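Side-chain contacts in protein Pcdhgb2 (PDB 5SZR), which probably mediates calcium-dependent cell adhesion and may help establish and maintain specific neuronal connections in the brain: residues A[45-48]-A[49-53]; A[117-120]-A[121-125]; A[213-217]-A[218-222]. All coordinates share one frame; numbering follows the deposited sequence.

Interaction 1: residues A[45-48]-A[49-53]; sequences HNVD and EQVER. With EDO (1,2-ethanediol), chain B.
Two rotations set this contact: D48 turns CG trans to its own backbone N (chi1 -175°), which brings OD2 back to the backbone N of Q50, while V47, at chi1 -59°, carries CG2 beside V51. The bond from Q50 N to D48 OD2 is 3.0 Å long and fairly straight at 157°, but the N-H comes down from above the carboxylate plane. This carboxylate bond makes D48 the N-cap of the short helix 49-54, the turn that follows strand 41-44 in the first cadherin domain of this fragment, which spans extracellular domains 3 to 6. D48 O works as well, taking V51 N at 3.0 Å through a more bent bond, again from above the carbonyl plane. Beneath the cap, V47 and V51 cross at about a right angle, with V47 CG2 3.8 Å from V51 CG1; V51 is buried, and E52 CG lies 4.1 Å from the same methyl of V47. D48 OD1 accepts from O1 of an ethanediol molecule, probably from the crystallisation liquor, at 3.3 Å. One turn along, E49 and R53 form a long salt bridge, OE2 to NH1 at 3.9 Å, and the carbonyl of E52 takes the amino group of K67.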
ATOM      1  N   HIS A  45      45.709  56.630  29.274  1.00 69.99           N
ATOM      2  CA  HIS A  45      45.529  56.745  30.714  1.00 73.36           C
ATOM      3  C   HIS A  45      44.043  56.656  31.030  1.00 70.50           C
ATOM      4  O   HIS A  45      43.215  57.226  30.315  1.00 68.43           O
ATOM      5  CB  HIS A  45      46.138  58.050  31.256  1.00 78.54           C
ATOM      6  CG  HIS A  45      45.145  58.975  31.888  1.00 80.34           C
ATOM      7  ND1 HIS A  45      44.515  59.982  31.185  1.00 79.19           N
ATOM      8  CD2 HIS A  45      44.681  59.056  33.157  1.00 82.80           C
ATOM      9  CE1 HIS A  45      43.699  60.635  31.993  1.00 80.70           C
ATOM     10  NE2 HIS A  45      43.782  60.093  33.196  1.00 82.89           N
ATOM     11  N   ASN A  46      43.717  55.924  32.097  1.00 70.48           N
ATOM     12  CA  ASN A  46      42.338  55.715  32.534  1.00 71.41           C
ATOM     13  C   ASN A  46      41.476  55.163  31.398  1.00 69.16           C
ATOM     14  O   ASN A  46      40.368  55.638  31.132  1.00 65.94           O
ATOM     15  CB  ASN A  46      41.745  57.005  33.108  1.00 74.64           C
ATOM     16  CG  ASN A  46      40.429  56.770  33.840  1.00 79.54           C
ATOM     17  OD1 ASN A  46      39.350  57.011  33.295  1.00 79.70           O
ATOM     18  ND2 ASN A  46      40.515  56.303  35.081  1.00 83.47           N
ATOM     19  N   VAL A  47      41.997  54.146  30.718  1.00 69.89           N
ATOM     20  CA  VAL A  47      41.260  53.476  29.659  1.00 66.96           C
ATOM     21  C   VAL A  47      40.885  52.081  30.126  1.00 66.57           C
ATOM     22  O   VAL A  47      41.478  51.517  31.052  1.00 67.94           O
ATOM     23  CB  VAL A  47      42.039  53.402  28.329  1.00 67.50           C
ATOM     24  CG1 VAL A  47      42.384  54.807  27.829  1.00 67.14           C
ATOM     25  CG2 VAL A  47      43.285  52.536  28.482  1.00 50.73           C
ATOM     26  N   ASP A  48      39.879  51.524  29.464  1.00 64.63           N
ATOM     27  CA  ASP A  48      39.472  50.157  29.723  1.00 63.50           C
ATOM     28  C   ASP A  48      40.578  49.192  29.307  1.00 63.84           C
ATOM     29  O   ASP A  48      41.410  49.498  28.448  1.00 63.42           O
ATOM     30  CB  ASP A  48      38.178  49.845  28.973  1.00 62.95           C
ATOM     31  CG  ASP A  48      37.637  48.469  29.293  1.00 64.45           C
ATOM     32  OD1 ASP A  48      37.159  48.270  30.431  1.00 65.69           O
ATOM     33  OD2 ASP A  48      37.692  47.591  28.406  1.00 65.30           O
ATOM     34  N   GLU A  49      40.590  48.021  29.949  1.00 64.29           N
ATOM     35  CA  GLU A  49      41.609  47.021  29.650  1.00 65.28           C
ATOM     36  C   GLU A  49      41.590  46.632  28.177  1.00 66.04           C
ATOM     37  O   GLU A  49      42.646  46.396  27.576  1.00 66.99           O
ATOM     38  CB  GLU A  49      41.404  45.790  30.532  1.00 65.95           C
ATOM     39  CG  GLU A  49      42.262  44.605  30.139  1.00 65.83           C
ATOM     40  CD  GLU A  49      41.979  43.381  30.980  1.00 67.96           C
ATOM     41  OE1 GLU A  49      41.038  43.431  31.799  1.00 65.23           O
ATOM     42  OE2 GLU A  49      42.700  42.373  30.824  1.00 69.66           O
ATOM     43  N   GLN A  50      40.403  46.573  27.574  1.00 66.51           N
ATOM     44  CA  GLN A  50      40.308  46.190  26.172  1.00 66.90           C
ATOM     45  C   GLN A  50      40.886  47.248  25.239  1.00 68.77           C
ATOM     46  O   GLN A  50      41.287  46.912  24.121  1.00 71.94           O
ATOM     47  CB  GLN A  50      38.853  45.891  25.808  1.00 66.71           C
ATOM     48  CG  GLN A  50      38.235  44.810  26.670  1.00 69.49           C
ATOM     49  CD  GLN A  50      39.144  43.604  26.826  1.00 73.20           C
ATOM     50  OE1 GLN A  50      39.419  43.159  27.943  1.00 75.77           O
ATOM     51  NE2 GLN A  50      39.612  43.063  25.704  1.00 73.98           N
ATOM     52  N   VAL A  51      40.939  48.510  25.668  1.00 67.48           N
ATOM     53  CA  VAL A  51      41.617  49.531  24.870  1.00 68.02           C
ATOM     54  C   VAL A  51      43.084  49.162  24.680  1.00 72.14           C
ATOM     55  O   VAL A  51      43.609  49.175  23.559  1.00 72.14           O
ATOM     56  CB  VAL A  51      41.467  50.919  25.520  1.00 63.66           C
ATOM     57  CG1 VAL A  51      42.418  51.918  24.871  1.00 63.94           C
ATOM     58  CG2 VAL A  51      40.032  51.411  25.414  1.00 59.77           C
ATOM     59  N   GLU A  52      43.767  48.824  25.780  1.00 76.64           N
ATOM     60  CA  GLU A  52      45.163  48.411  25.695  1.00 81.01           C
ATOM     61  C   GLU A  52      45.332  47.165  24.834  1.00 82.98           C
ATOM     62  O   GLU A  52      46.418  46.926  24.297  1.00 84.29           O
ATOM     63  CB  GLU A  52      45.718  48.152  27.096  1.00 86.38           C
ATOM     64  CG  GLU A  52      45.879  49.389  27.963  1.00 90.51           C
ATOM     65  CD  GLU A  52      47.158  50.153  27.671  1.00 94.35           C
ATOM     66  OE1 GLU A  52      47.789  49.894  26.623  1.00 96.77           O
ATOM     67  OE2 GLU A  52      47.537  51.013  28.495  1.00 95.54           O
ATOM     68  N   ARG A  53      44.275  46.365  24.692  1.00 82.46           N
ATOM     69  CA  ARG A  53      44.341  45.092  23.993  1.00 83.89           C
ATOM     70  C   ARG A  53      43.930  45.184  22.529  1.00 79.57           C
ATOM     71  O   ARG A  53      44.194  44.253  21.763  1.00 79.58           O
ATOM     72  CB  ARG A  53      43.452  44.068  24.711  1.00 88.80           C
ATOM     73  CG  ARG A  53      43.957  42.642  24.642  1.00 95.96           C
ATOM     74  CD  ARG A  53      43.752  41.924  25.970  1.00102.58           C
ATOM     75  NE  ARG A  53      44.070  42.762  27.129  1.00105.13           N
ATOM     76  CZ  ARG A  53      45.300  43.124  27.496  1.00106.52           C
ATOM     77  NH1 ARG A  53      45.479  43.879  28.574  1.00104.37           N
ATOM     78  NH2 ARG A  53      46.354  42.741  26.785  1.00109.32           N
TER
HETATM   79  C1  EDO B 726      38.737  48.790  34.262  1.00 78.70           C
HETATM   80  O1  EDO B 726      37.568  49.191  33.540  1.00 76.72           O
HETATM   81  C2  EDO B 726      39.439  47.656  33.528  1.00 82.14           C
HETATM   82  O2  EDO B 726      39.882  48.127  32.251  1.00 84.40           O

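Interaction 2: residues A[117-120]-A[121-125]; sequences TPLP and EDSPL. With CA (calcium ion), chain N; CA (calcium ion), chain M.
A single acceptor, the carbonyl O of P120, is gripped twice by one residue, S123. The backbone N of S123 reaches P120 O at 3.1 Å, closing a type I beta turn, while S123 OG donates to it at 2.9 Å. P120 O thus accepts one bond from well above its carbonyl plane and one close to it, the hydroxyl being tilted only 19°. S123 OG also lies 3.7 Å from L119 CD1, so an apolar branch flanks the polar group. D122, the third residue of the turn, brings OD2 to 3.4 Å from P120 CB. E121, at the second position of the turn, points the other way: its CG is wedged between backbone N and carbonyl carbon (chi1 69°) and the chain then runs straight out to the metals. Its carboxylate bridges two calcium ions, OE1 at 2.6 Å from one and OE2 at 2.4 Å from the other, which also holds two waters. R175 N donates to OE2, and D243 of the following domain shares the first calcium, as expected for the glutamate of a cadherin linker site. Strand 119-120 runs parallel to strand 196-206 at the edge of its sheet: L119 pairs with H204 and S206, E121 also bonds S206, and the side chains of L119 and P120 rest on I205 and S206.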
ATOM      1  N   THR A 117       5.774  14.076  16.033  1.00 51.83           N
ATOM      2  CA  THR A 117       6.460  12.862  15.583  1.00 55.45           C
ATOM      3  C   THR A 117       5.934  11.583  16.250  1.00 54.80           C
ATOM      4  O   THR A 117       6.107  11.395  17.452  1.00 56.94           O
ATOM      5  CB  THR A 117       7.984  12.949  15.861  1.00 60.97           C
ATOM      6  OG1 THR A 117       8.573  13.977  15.058  1.00 62.76           O
ATOM      7  CG2 THR A 117       8.666  11.616  15.559  1.00 66.73           C
ATOM      8  N   PRO A 118       5.293  10.691  15.477  1.00 54.62           N
ATOM      9  CA  PRO A 118       4.935  10.847  14.066  1.00 52.93           C
ATOM     10  C   PRO A 118       3.680  11.690  13.892  1.00 51.86           C
ATOM     11  O   PRO A 118       2.997  11.988  14.874  1.00 50.64           O
ATOM     12  CB  PRO A 118       4.688   9.408  13.612  1.00 55.02           C
ATOM     13  CG  PRO A 118       4.192   8.731  14.838  1.00 54.43           C
ATOM     14  CD  PRO A 118       4.972   9.338  15.972  1.00 55.00           C
ATOM     15  N   LEU A 119       3.377  12.049  12.643  1.00 52.51           N
ATOM     16  CA  LEU A 119       2.251  12.914  12.330  1.00 52.46           C
ATOM     17  C   LEU A 119       1.116  12.077  11.760  1.00 51.59           C
ATOM     18  O   LEU A 119       1.258  11.538  10.651  1.00 52.98           O
ATOM     19  CB  LEU A 119       2.680  13.988  11.330  1.00 50.25           C
ATOM     20  CG  LEU A 119       1.663  15.052  10.923  1.00 50.90           C
ATOM     21  CD1 LEU A 119       1.241  15.864  12.128  1.00 51.46           C
ATOM     22  CD2 LEU A 119       2.242  15.957   9.850  1.00 51.53           C
ATOM     23  N   PRO A 120      -0.006  11.925  12.469  1.00 51.06           N
ATOM     24  CA  PRO A 120      -1.114  11.107  11.952  1.00 51.63           C
ATOM     25  C   PRO A 120      -1.601  11.582  10.590  1.00 54.48           C
ATOM     26  O   PRO A 120      -1.767  12.780  10.349  1.00 60.94           O
ATOM     27  CB  PRO A 120      -2.201  11.274  13.017  1.00 50.82           C
ATOM     28  CG  PRO A 120      -1.449  11.559  14.270  1.00 50.72           C
ATOM     29  CD  PRO A 120      -0.227  12.335  13.867  1.00 50.37           C
ATOM     30  N   GLU A 121      -1.849  10.619   9.700  1.00 52.52           N
ATOM     31  CA  GLU A 121      -2.269  10.935   8.341  1.00 51.77           C
ATOM     32  C   GLU A 121      -3.655  11.563   8.280  1.00 49.00           C
ATOM     33  O   GLU A 121      -4.011  12.149   7.254  1.00 48.74           O
ATOM     34  CB  GLU A 121      -2.245   9.671   7.481  1.00 53.95           C
ATOM     35  CG  GLU A 121      -3.310   8.654   7.836  1.00 51.84           C
ATOM     36  CD  GLU A 121      -3.279   7.454   6.916  1.00 52.92           C
ATOM     37  OE1 GLU A 121      -3.425   6.318   7.414  1.00 54.42           O
ATOM     38  OE2 GLU A 121      -3.095   7.646   5.696  1.00 52.30           O
ATOM     39  N   ASP A 122      -4.453  11.444   9.339  1.00 50.08           N
ATOM     40  CA  ASP A 122      -5.777  12.045   9.370  1.00 53.25           C
ATOM     41  C   ASP A 122      -5.785  13.377  10.114  1.00 51.65           C
ATOM     42  O   ASP A 122      -6.858  13.870  10.480  1.00 50.08           O
ATOM     43  CB  ASP A 122      -6.792  11.070   9.978  1.00 55.53           C
ATOM     44  CG  ASP A 122      -6.506  10.751  11.437  1.00 62.35           C
ATOM     45  OD1 ASP A 122      -7.441  10.313  12.140  1.00 67.83           O
ATOM     46  OD2 ASP A 122      -5.356  10.934  11.882  1.00 63.00           O
ATOM     47  N   SER A 123      -4.613  13.966  10.333  1.00 55.28           N
ATOM     48  CA  SER A 123      -4.518  15.262  10.986  1.00 50.98           C
ATOM     49  C   SER A 123      -5.371  16.290  10.247  1.00 49.20           C
ATOM     50  O   SER A 123      -5.295  16.380   9.015  1.00 49.05           O
ATOM     51  CB  SER A 123      -3.063  15.732  11.038  1.00 50.10           C
ATOM     52  OG  SER A 123      -2.334  15.031  12.030  1.00 50.69           O
ATOM     53  N   PRO A 124      -6.187  17.068  10.952  1.00 50.16           N
ATOM     54  CA  PRO A 124      -6.985  18.098  10.282  1.00 53.12           C
ATOM     55  C   PRO A 124      -6.101  19.161   9.643  1.00 54.62           C
ATOM     56  O   PRO A 124      -4.925  19.327   9.982  1.00 50.52           O
ATOM     57  CB  PRO A 124      -7.828  18.700  11.416  1.00 53.36           C
ATOM     58  CG  PRO A 124      -7.635  17.808  12.597  1.00 52.76           C
ATOM     59  CD  PRO A 124      -6.337  17.104  12.415  1.00 51.13           C
ATOM     60  N   LEU A 125      -6.697  19.887   8.700  1.00 57.37           N
ATOM     61  CA  LEU A 125      -6.065  21.081   8.157  1.00 60.54           C
ATOM     62  C   LEU A 125      -5.735  22.059   9.276  1.00 61.43           C
ATOM     63  O   LEU A 125      -6.558  22.312  10.161  1.00 63.87           O
ATOM     64  CB  LEU A 125      -6.986  21.742   7.134  1.00 63.46           C
ATOM     65  CG  LEU A 125      -7.314  20.854   5.936  1.00 67.56           C
ATOM     66  CD1 LEU A 125      -8.122  21.612   4.893  1.00 70.23           C
ATOM     67  CD2 LEU A 125      -6.024  20.334   5.347  1.00 68.40           C
TER
HETATM   68 CA    CA N 711      -3.924   3.966   6.288  1.00 56.34          CA
HETATM   69 CA    CA M 710      -4.586   7.011   3.877  1.00 54.11          CA
HETATM   70  O   HOH W   1      -5.918   5.990   2.011  1.00 47.48           O
HETATM   71  O   HOH W   2      -5.499   9.163   3.361  1.00 51.19           O

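Interaction 3: residues A[213-217]-A[218-222]; sequences PVFHQ and ASYLV. With MAN (alpha-D-mannopyranose), chain Y; EDO (1,2-ethanediol), chain Z.
One face of the Y220 ring is covered by Q217, whose CB sits 4.2 Å from the ring centroid and 19° off the normal, a CH-pi contact; at the ring's edge lies F215, with CD2 4.3 Å from Y220 CE2. The F215 and Y220 side chains meet at about a right angle. Beyond CB, Q217 stays extended (chi2 -179°) and runs on past the rim of the ring on the same side, its CD 3.6 Å from Y220 CE1 and its amide plane close to parallel with the aromatic one. Were Y220 cut back to an alanine, the Q217 chain would probably lose the ring it lies against, and F215 its neighbour at that edge. H216 turns outward, where its ring edge meets a mannose of the protein's own glycosylation: ND1 and O6 are hydrogen-bonded at 2.9 Å. Here the first strand of a cadherin domain changes partners. Backbone hydrogen bonds of V214 with S240 and H216 with S238 join strand 214-215 antiparallel to strand 232-240, whereas those of Y220 with S310 and R312 set strand 219-225 parallel to strand 306-316. F215 and Y220 both pack between the two sheets, against V237 on one side and V309 on the other.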
ATOM      1  N   PRO A 213     -10.374  -3.745   3.246  1.00 47.69           N
ATOM      2  CA  PRO A 213      -9.851  -4.831   2.410  1.00 47.60           C
ATOM      3  C   PRO A 213     -10.612  -4.925   1.097  1.00 45.52           C
ATOM      4  O   PRO A 213     -11.797  -4.596   1.016  1.00 44.14           O
ATOM      5  CB  PRO A 213     -10.056  -6.084   3.273  1.00 48.84           C
ATOM      6  CG  PRO A 213     -10.974  -5.662   4.385  1.00 50.51           C
ATOM      7  CD  PRO A 213     -10.738  -4.207   4.593  1.00 49.22           C
ATOM      8  N   VAL A 214      -9.906  -5.349   0.053  1.00 46.14           N
ATOM      9  CA  VAL A 214     -10.469  -5.482  -1.286  1.00 48.32           C
ATOM     10  C   VAL A 214     -10.095  -6.854  -1.826  1.00 49.75           C
ATOM     11  O   VAL A 214      -8.911  -7.207  -1.862  1.00 51.35           O
ATOM     12  CB  VAL A 214      -9.961  -4.379  -2.234  1.00 49.34           C
ATOM     13  CG1 VAL A 214     -10.454  -4.638  -3.648  1.00 50.54           C
ATOM     14  CG2 VAL A 214     -10.416  -3.015  -1.746  1.00 49.34           C
ATOM     15  N   PHE A 215     -11.098  -7.623  -2.249  1.00 49.87           N
ATOM     16  CA  PHE A 215     -10.845  -8.959  -2.770  1.00 49.10           C
ATOM     17  C   PHE A 215     -10.178  -8.887  -4.137  1.00 51.01           C
ATOM     18  O   PHE A 215     -10.440  -7.987  -4.938  1.00 52.97           O
ATOM     19  CB  PHE A 215     -12.143  -9.763  -2.866  1.00 44.59           C
ATOM     20  CG  PHE A 215     -12.589 -10.356  -1.559  1.00 41.58           C
ATOM     21  CD1 PHE A 215     -13.556  -9.732  -0.790  1.00 41.14           C
ATOM     22  CD2 PHE A 215     -12.036 -11.540  -1.098  1.00 39.37           C
ATOM     23  CE1 PHE A 215     -13.969 -10.284   0.416  1.00 40.03           C
ATOM     24  CE2 PHE A 215     -12.436 -12.090   0.102  1.00 38.73           C
ATOM     25  CZ  PHE A 215     -13.408 -11.465   0.859  1.00 39.28           C
ATOM     26  N   HIS A 216      -9.304  -9.863  -4.397  1.00 53.07           N
ATOM     27  CA  HIS A 216      -8.543  -9.884  -5.641  1.00 58.25           C
ATOM     28  C   HIS A 216      -9.445 -10.095  -6.858  1.00 59.85           C
ATOM     29  O   HIS A 216      -9.094  -9.676  -7.967  1.00 62.99           O
ATOM     30  CB  HIS A 216      -7.469 -10.971  -5.555  1.00 63.95           C
ATOM     31  CG  HIS A 216      -6.485 -10.957  -6.683  1.00 70.68           C
ATOM     32  ND1 HIS A 216      -5.301 -10.256  -6.629  1.00 73.78           N
ATOM     33  CD2 HIS A 216      -6.501 -11.578  -7.887  1.00 75.37           C
ATOM     34  CE1 HIS A 216      -4.634 -10.434  -7.755  1.00 77.91           C
ATOM     35  NE2 HIS A 216      -5.340 -11.232  -8.535  1.00 78.89           N
ATOM     36  N   GLN A 217     -10.609 -10.726  -6.671  1.00 52.60           N
ATOM     37  CA  GLN A 217     -11.609 -10.878  -7.720  1.00 53.66           C
ATOM     38  C   GLN A 217     -12.936 -10.274  -7.276  1.00 50.90           C
ATOM     39  O   GLN A 217     -13.250 -10.229  -6.084  1.00 49.39           O
ATOM     40  CB  GLN A 217     -11.829 -12.355  -8.088  1.00 54.94           C
ATOM     41  CG  GLN A 217     -10.561 -13.094  -8.460  1.00 57.84           C
ATOM     42  CD  GLN A 217     -10.812 -14.538  -8.834  1.00 58.97           C
ATOM     43  OE1 GLN A 217     -11.961 -14.967  -8.985  1.00 58.76           O
ATOM     44  NE2 GLN A 217      -9.735 -15.300  -8.996  1.00 60.09           N
ATOM     45  N   ALA A 218     -13.723  -9.823  -8.256  1.00 52.29           N
ATOM     46  CA  ALA A 218     -15.037  -9.257  -7.963  1.00 52.80           C
ATOM     47  C   ALA A 218     -16.023 -10.322  -7.496  1.00 50.20           C
ATOM     48  O   ALA A 218     -16.949 -10.021  -6.733  1.00 47.54           O
ATOM     49  CB  ALA A 218     -15.581  -8.541  -9.197  1.00 56.69           C
ATOM     50  N   SER A 219     -15.853 -11.559  -7.953  1.00 50.35           N
ATOM     51  CA  SER A 219     -16.654 -12.686  -7.498  1.00 47.95           C
ATOM     52  C   SER A 219     -15.893 -13.958  -7.837  1.00 46.43           C
ATOM     53  O   SER A 219     -14.892 -13.932  -8.557  1.00 46.49           O
ATOM     54  CB  SER A 219     -18.048 -12.691  -8.133  1.00 48.62           C
ATOM     55  OG  SER A 219     -17.961 -12.859  -9.532  1.00 51.15           O
ATOM     56  N   TYR A 220     -16.379 -15.077  -7.304  1.00 44.94           N
ATOM     57  CA  TYR A 220     -15.686 -16.351  -7.421  1.00 44.63           C
ATOM     58  C   TYR A 220     -16.627 -17.410  -7.976  1.00 44.74           C
ATOM     59  O   TYR A 220     -17.710 -17.637  -7.425  1.00 46.17           O
ATOM     60  CB  TYR A 220     -15.125 -16.798  -6.066  1.00 43.11           C
ATOM     61  CG  TYR A 220     -13.923 -15.996  -5.597  1.00 45.10           C
ATOM     62  CD1 TYR A 220     -12.629 -16.401  -5.908  1.00 47.24           C
ATOM     63  CD2 TYR A 220     -14.082 -14.843  -4.839  1.00 42.40           C
ATOM     64  CE1 TYR A 220     -11.528 -15.676  -5.477  1.00 47.19           C
ATOM     65  CE2 TYR A 220     -12.989 -14.116  -4.405  1.00 45.44           C
ATOM     66  CZ  TYR A 220     -11.715 -14.534  -4.727  1.00 46.92           C
ATOM     67  OH  TYR A 220     -10.628 -13.809  -4.290  1.00 47.80           O
ATOM     68  N   LEU A 221     -16.208 -18.051  -9.063  1.00 44.24           N
ATOM     69  CA  LEU A 221     -16.906 -19.193  -9.645  1.00 46.70           C
ATOM     70  C   LEU A 221     -15.991 -20.403  -9.496  1.00 48.43           C
ATOM     71  O   LEU A 221     -14.896 -20.435 -10.068  1.00 49.91           O
ATOM     72  CB  LEU A 221     -17.256 -18.929 -11.108  1.00 47.26           C
ATOM     73  CG  LEU A 221     -18.080 -20.009 -11.809  1.00 47.68           C
ATOM     74  CD1 LEU A 221     -19.419 -20.180 -11.110  1.00 47.26           C
ATOM     75  CD2 LEU A 221     -18.278 -19.662 -13.272  1.00 50.32           C
ATOM     76  N   VAL A 222     -16.430 -21.388  -8.717  1.00 48.70           N
ATOM     77  CA  VAL A 222     -15.603 -22.531  -8.351  1.00 49.02           C
ATOM     78  C   VAL A 222     -16.239 -23.803  -8.893  1.00 50.09           C
ATOM     79  O   VAL A 222     -17.461 -23.974  -8.818  1.00 52.64           O
ATOM     80  CB  VAL A 222     -15.423 -22.617  -6.822  1.00 47.74           C
ATOM     81  CG1 VAL A 222     -14.489 -23.762  -6.452  1.00 46.82           C
ATOM     82  CG2 VAL A 222     -14.898 -21.294  -6.282  1.00 48.37           C
TER
HETATM   83  C1  MAN Y 722      -4.017 -12.971  -2.135  1.00 61.00           C
HETATM   84  C2  MAN Y 722      -3.063 -13.198  -0.952  1.00 66.94           C
HETATM   85  C3  MAN Y 722      -2.933 -11.916  -0.129  1.00 70.66           C
HETATM   86  C4  MAN Y 722      -2.599 -10.701  -1.007  1.00 70.56           C
HETATM   87  C5  MAN Y 722      -3.557 -10.589  -2.206  1.00 70.71           C
HETATM   88  C6  MAN Y 722      -3.104  -9.528  -3.197  1.00 74.12           C
HETATM   89  O2  MAN Y 722      -1.733 -13.497  -1.399  1.00 69.66           O
HETATM   90  O3  MAN Y 722      -1.946 -12.045   0.894  1.00 72.94           O
HETATM   91  O4  MAN Y 722      -2.713  -9.523  -0.225  1.00 71.73           O
HETATM   92  O5  MAN Y 722      -3.634 -11.855  -2.917  1.00 66.57           O
HETATM   93  O6  MAN Y 722      -4.140  -9.322  -4.150  1.00 77.83           O
HETATM   94  C1  EDO Z 723     -13.466 -17.234 -10.755  1.00 64.96           C
HETATM   95  O1  EDO Z 723     -14.616 -16.521 -11.228  1.00 62.71           O
HETATM   96  C2  EDO Z 723     -12.475 -17.421 -11.898  1.00 66.71           C
HETATM   97  O2  EDO Z 723     -11.144 -17.526 -11.374  1.00 67.16           O

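Overall arrangement
From the N terminus the three contacts follow in series along an elongated chain, none nesting with or crossing another. Interaction 1 belongs to the first cadherin domain of the fragment and closes the tight passage from strand 41-44 into helix 49-54. Interaction 2, its centre about 59 Å away, turns the chain after strand 119-120 of the second domain and delivers E121 to the calcium ions at the junction with the third. Interaction 3 lies beyond that junction, its centre about 33 Å from that of interaction 2 and its nearest atoms about 13 Å away; it spans the switch from strand 214-215 to strand 219-225, joining the two sheets of the third domain.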